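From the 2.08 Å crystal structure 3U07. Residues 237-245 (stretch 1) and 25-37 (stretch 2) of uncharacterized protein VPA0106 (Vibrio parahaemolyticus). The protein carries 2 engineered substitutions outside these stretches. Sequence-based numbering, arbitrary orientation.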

# COMPACT_ATOMS: atom_id res chain seq x y z
N ASP A 237 16.66 -17.27 -13.24
CA ASP A 237 17.51 -17.97 -14.19
C ASP A 237 18.60 -17.04 -14.73
O ASP A 237 19.70 -17.49 -15.06
CB ASP A 237 16.69 -18.53 -15.35
CG ASP A 237 15.93 -19.80 -14.98
OD1 ASP A 237 16.35 -20.49 -14.02
OD2 ASP A 237 14.94 -20.13 -15.66
N LYS A 238 18.30 -15.75 -14.79
CA LYS A 238 19.26 -14.76 -15.30
C LYS A 238 20.34 -14.36 -14.29
O LYS A 238 21.49 -14.14 -14.66
CB LYS A 238 18.52 -13.49 -15.73
CG LYS A 238 17.41 -13.68 -16.75
CD LYS A 238 16.68 -12.37 -17.01
CE LYS A 238 15.59 -12.54 -18.07
NZ LYS A 238 15.43 -11.31 -18.89
N TYR A 239 19.96 -14.28 -13.02
CA TYR A 239 20.88 -13.81 -11.99
C TYR A 239 21.58 -14.85 -11.12
O TYR A 239 22.18 -14.51 -10.10
CB TYR A 239 20.11 -12.81 -11.12
CG TYR A 239 19.33 -11.82 -11.97
CD1 TYR A 239 19.93 -11.22 -13.08
CD2 TYR A 239 18.00 -11.51 -11.69
CE1 TYR A 239 19.21 -10.33 -13.89
CE2 TYR A 239 17.27 -10.62 -12.49
CZ TYR A 239 17.89 -10.04 -13.59
OH TYR A 239 17.20 -9.16 -14.39
N GLN A 240 21.53 -16.10 -11.55
CA GLN A 240 22.14 -17.19 -10.81
C GLN A 240 23.64 -17.07 -10.56
O GLN A 240 24.12 -17.36 -9.46
CB GLN A 240 21.84 -18.51 -11.52
CG GLN A 240 22.11 -19.74 -10.69
CD GLN A 240 21.59 -20.99 -11.37
OE1 GLN A 240 22.22 -21.52 -12.29
NE2 GLN A 240 20.43 -21.46 -10.93
N SER A 241 24.39 -16.65 -11.57
CA SER A 241 25.84 -16.52 -11.42
C SER A 241 26.21 -15.45 -10.40
O SER A 241 27.31 -15.47 -9.84
CB SER A 241 26.49 -16.19 -12.77
OG SER A 241 26.06 -14.92 -13.25
N ILE A 242 25.29 -14.53 -10.16
CA ILE A 242 25.53 -13.46 -9.21
C ILE A 242 25.40 -13.97 -7.78
O ILE A 242 25.91 -13.36 -6.85
CB ILE A 242 24.54 -12.28 -9.43
CG1 ILE A 242 24.69 -11.74 -10.85
CG2 ILE A 242 24.79 -11.18 -8.42
CD1 ILE A 242 26.08 -11.21 -11.18
N GLY A 243 24.72 -15.10 -7.61
CA GLY A 243 24.55 -15.66 -6.27
C GLY A 243 23.14 -15.54 -5.71
O GLY A 243 22.90 -15.88 -4.55
N VAL A 244 22.22 -15.03 -6.52
CA VAL A 244 20.82 -14.89 -6.09
C VAL A 244 20.18 -16.25 -6.36
O VAL A 244 20.04 -16.65 -7.51
CB VAL A 244 20.08 -13.82 -6.90
CG1 VAL A 244 18.66 -13.63 -6.34
CG2 VAL A 244 20.85 -12.51 -6.85
N GLU A 245 19.79 -16.93 -5.30
CA GLU A 245 19.23 -18.27 -5.43
C GLU A 245 18.57 -18.65 -4.10
O GLU A 245 19.16 -18.45 -3.04
CB GLU A 245 20.37 -19.23 -5.76
CG GLU A 245 19.99 -20.69 -5.90
CD GLU A 245 21.21 -21.54 -6.19
OE1 GLU A 245 21.98 -21.16 -7.10
OE2 GLU A 245 21.40 -22.57 -5.52
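Stretch 2 25-37: TNVDLAEDAYIYG

Residues 26-37 of stretch 2 form a regular α-helix that packs against segment 237-245, more than 200 residues away in sequence, which has helical backbone angles over 237-242 but few regular helical bonds, followed by loop. The helix's i to i+4 backbone bonds run without a break from Leu29 N to Thr25 O (3.3 Å) through Gly37 N to Ala33 O (3.0 Å), so one side of the helix, built from Leu29, Ala30, Ala33 and Tyr36 with Asp32 beside them, is presented to stretch 1. The CA atoms come closest at Tyr239 and Ala33, 5.4 Å apart, and at Ile242 and Ala30, 6.1 Å apart. Stretch 1 thus advances from Tyr239 to Ile242 as the helix is followed back from Ala33 to Ala30. No hydrogen bond links the two stretches; the 462 Å² they bury together rests largely on apolar packing.

Asp237 lies out of reach of the helix, and the side chain of Lys238 leads away from it, leaving the carbonyl Lys238 O 3.6 Å from Leu29 CD1. Tyr239 is the centre of the contact. Its side chain fits as a knob among Leu29, Asp32, Ala33 and Tyr36. Ala33 CA lies over one ring face, 3.8 Å from the centroid of the Tyr239 ring, in a CH-π contact; the two residues also meet at Tyr239 CB and Ala33 CB, 3.8 Å apart. Leu29 CD1 approaches the ring edge, 3.7 Å from Tyr239 CD1, while Tyr239 CE1 reaches within 3.7 Å of Asp32 CB. Tyr239 CE2 is 3.5 Å from Tyr36 CB, and the two tyrosine rings meet obliquely, with their planes at 38°.

Gln240 points away from the helix, whereas Ser241 points toward it and brings its OG to 3.5 Å from Leu29 CD2, a contact with a methyl group that offers the hydroxyl no polar partner. The chain turns here, with Ile242 N hydrogen-bonded to Tyr239 O (3.1 Å) and Gly243 N to Gln240 O (3.0 Å). Ile242 points toward the helix and touches four of its residues: CG1 is 4.0 Å from Leu29 CG, CD1 is 4.0 Å from both Asn26 O and Ala30 CB, and CG2 is 3.8 Å from Ala33 CB. Gly243 makes no contact; its positive phi of 108° would jam a CB against the preceding carbonyl oxygen. Val244 completes the packing, with CG2 4.2 Å from Ala33 CB and CG1 at the edge of the Tyr36 ring, 4.0 Å from Tyr36 CE2. Beyond it, Glu245 is out of reach.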

# COMPACT_ATOMS: atom_id res chain seq x y z
N THR A 25 29.10 -5.87 -18.20
CA THR A 25 29.22 -7.34 -18.49
C THR A 25 28.68 -8.13 -17.29
O THR A 25 27.49 -8.45 -17.24
CB THR A 25 30.68 -7.69 -18.73
N ASN A 26 29.56 -8.46 -16.35
CA ASN A 26 29.12 -9.16 -15.16
C ASN A 26 28.67 -8.06 -14.21
O ASN A 26 27.91 -8.30 -13.28
CB ASN A 26 30.23 -9.99 -14.54
CG ASN A 26 30.31 -11.39 -15.14
OD1 ASN A 26 29.40 -11.83 -15.83
ND2 ASN A 26 31.40 -12.09 -14.85
N VAL A 27 29.17 -6.85 -14.46
CA VAL A 27 28.81 -5.68 -13.66
C VAL A 27 27.38 -5.29 -14.04
O VAL A 27 26.58 -4.88 -13.19
CB VAL A 27 29.75 -4.49 -13.94
CG1 VAL A 27 29.21 -3.22 -13.30
CG2 VAL A 27 31.14 -4.80 -13.39
N ASP A 28 27.05 -5.43 -15.32
CA ASP A 28 25.71 -5.14 -15.81
C ASP A 28 24.73 -6.14 -15.20
O ASP A 28 23.65 -5.77 -14.73
CB ASP A 28 25.65 -5.24 -17.34
CG ASP A 28 26.41 -4.12 -18.04
OD1 ASP A 28 26.70 -3.10 -17.38
OD2 ASP A 28 26.71 -4.27 -19.24
N LEU A 29 25.12 -7.41 -15.20
CA LEU A 29 24.26 -8.46 -14.66
C LEU A 29 24.06 -8.23 -13.17
O LEU A 29 22.94 -8.34 -12.66
CB LEU A 29 24.88 -9.84 -14.90
CG LEU A 29 23.96 -11.04 -14.70
CD1 LEU A 29 22.69 -10.85 -15.51
CD2 LEU A 29 24.67 -12.32 -15.12
N ALA A 30 25.14 -7.89 -12.47
CA ALA A 30 25.07 -7.64 -11.03
C ALA A 30 24.10 -6.49 -10.72
O ALA A 30 23.37 -6.55 -9.73
CB ALA A 30 26.46 -7.32 -10.48
N GLU A 31 24.09 -5.46 -11.56
CA GLU A 31 23.19 -4.34 -11.35
C GLU A 31 21.74 -4.79 -11.49
O GLU A 31 20.88 -4.45 -10.68
CB GLU A 31 23.45 -3.22 -12.37
CG GLU A 31 22.51 -2.03 -12.20
CD GLU A 31 22.73 -0.95 -13.25
OE1 GLU A 31 23.77 -0.97 -13.92
OE2 GLU A 31 21.85 -0.07 -13.39
N ASP A 32 21.46 -5.56 -12.54
CA ASP A 32 20.11 -6.05 -12.76
C ASP A 32 19.72 -7.03 -11.65
O ASP A 32 18.58 -7.05 -11.22
CB ASP A 32 19.99 -6.72 -14.13
CG ASP A 32 20.17 -5.74 -15.27
OD1 ASP A 32 19.83 -4.55 -15.11
OD2 ASP A 32 20.64 -6.16 -16.35
N ALA A 33 20.68 -7.83 -11.19
CA ALA A 33 20.40 -8.80 -10.13
C ALA A 33 19.94 -8.07 -8.88
O ALA A 33 18.96 -8.44 -8.26
CB ALA A 33 21.65 -9.64 -9.83
N TYR A 34 20.66 -7.01 -8.51
CA TYR A 34 20.28 -6.26 -7.33
C TYR A 34 18.91 -5.58 -7.51
O TYR A 34 18.10 -5.55 -6.59
CB TYR A 34 21.31 -5.18 -6.99
CG TYR A 34 20.85 -4.31 -5.85
CD1 TYR A 34 20.91 -4.75 -4.53
CD2 TYR A 34 20.28 -3.06 -6.10
CE1 TYR A 34 20.41 -3.98 -3.48
CE2 TYR A 34 19.77 -2.28 -5.05
CZ TYR A 34 19.84 -2.75 -3.76
OH TYR A 34 19.35 -1.97 -2.73
N ILE A 35 18.66 -5.03 -8.70
CA ILE A 35 17.39 -4.36 -8.94
C ILE A 35 16.22 -5.35 -8.82
O ILE A 35 15.15 -4.98 -8.33
CB ILE A 35 17.40 -3.63 -10.31
CG1 ILE A 35 18.29 -2.38 -10.20
CG2 ILE A 35 15.98 -3.21 -10.71
CD1 ILE A 35 18.63 -1.73 -11.53
N TYR A 36 16.42 -6.59 -9.24
CA TYR A 36 15.37 -7.61 -9.10
C TYR A 36 15.19 -7.90 -7.60
O TYR A 36 14.06 -7.97 -7.10
CB TYR A 36 15.77 -8.92 -9.80
CG TYR A 36 15.13 -10.15 -9.19
CD1 TYR A 36 13.80 -10.50 -9.47
CD2 TYR A 36 15.83 -10.94 -8.28
CE1 TYR A 36 13.19 -11.60 -8.85
CE2 TYR A 36 15.23 -12.04 -7.65
CZ TYR A 36 13.92 -12.36 -7.94
OH TYR A 36 13.34 -13.43 -7.29
N GLY A 37 16.31 -8.03 -6.89
CA GLY A 37 16.26 -8.33 -5.47
C GLY A 37 15.80 -7.20 -4.57
O GLY A 37 15.30 -7.43 -3.46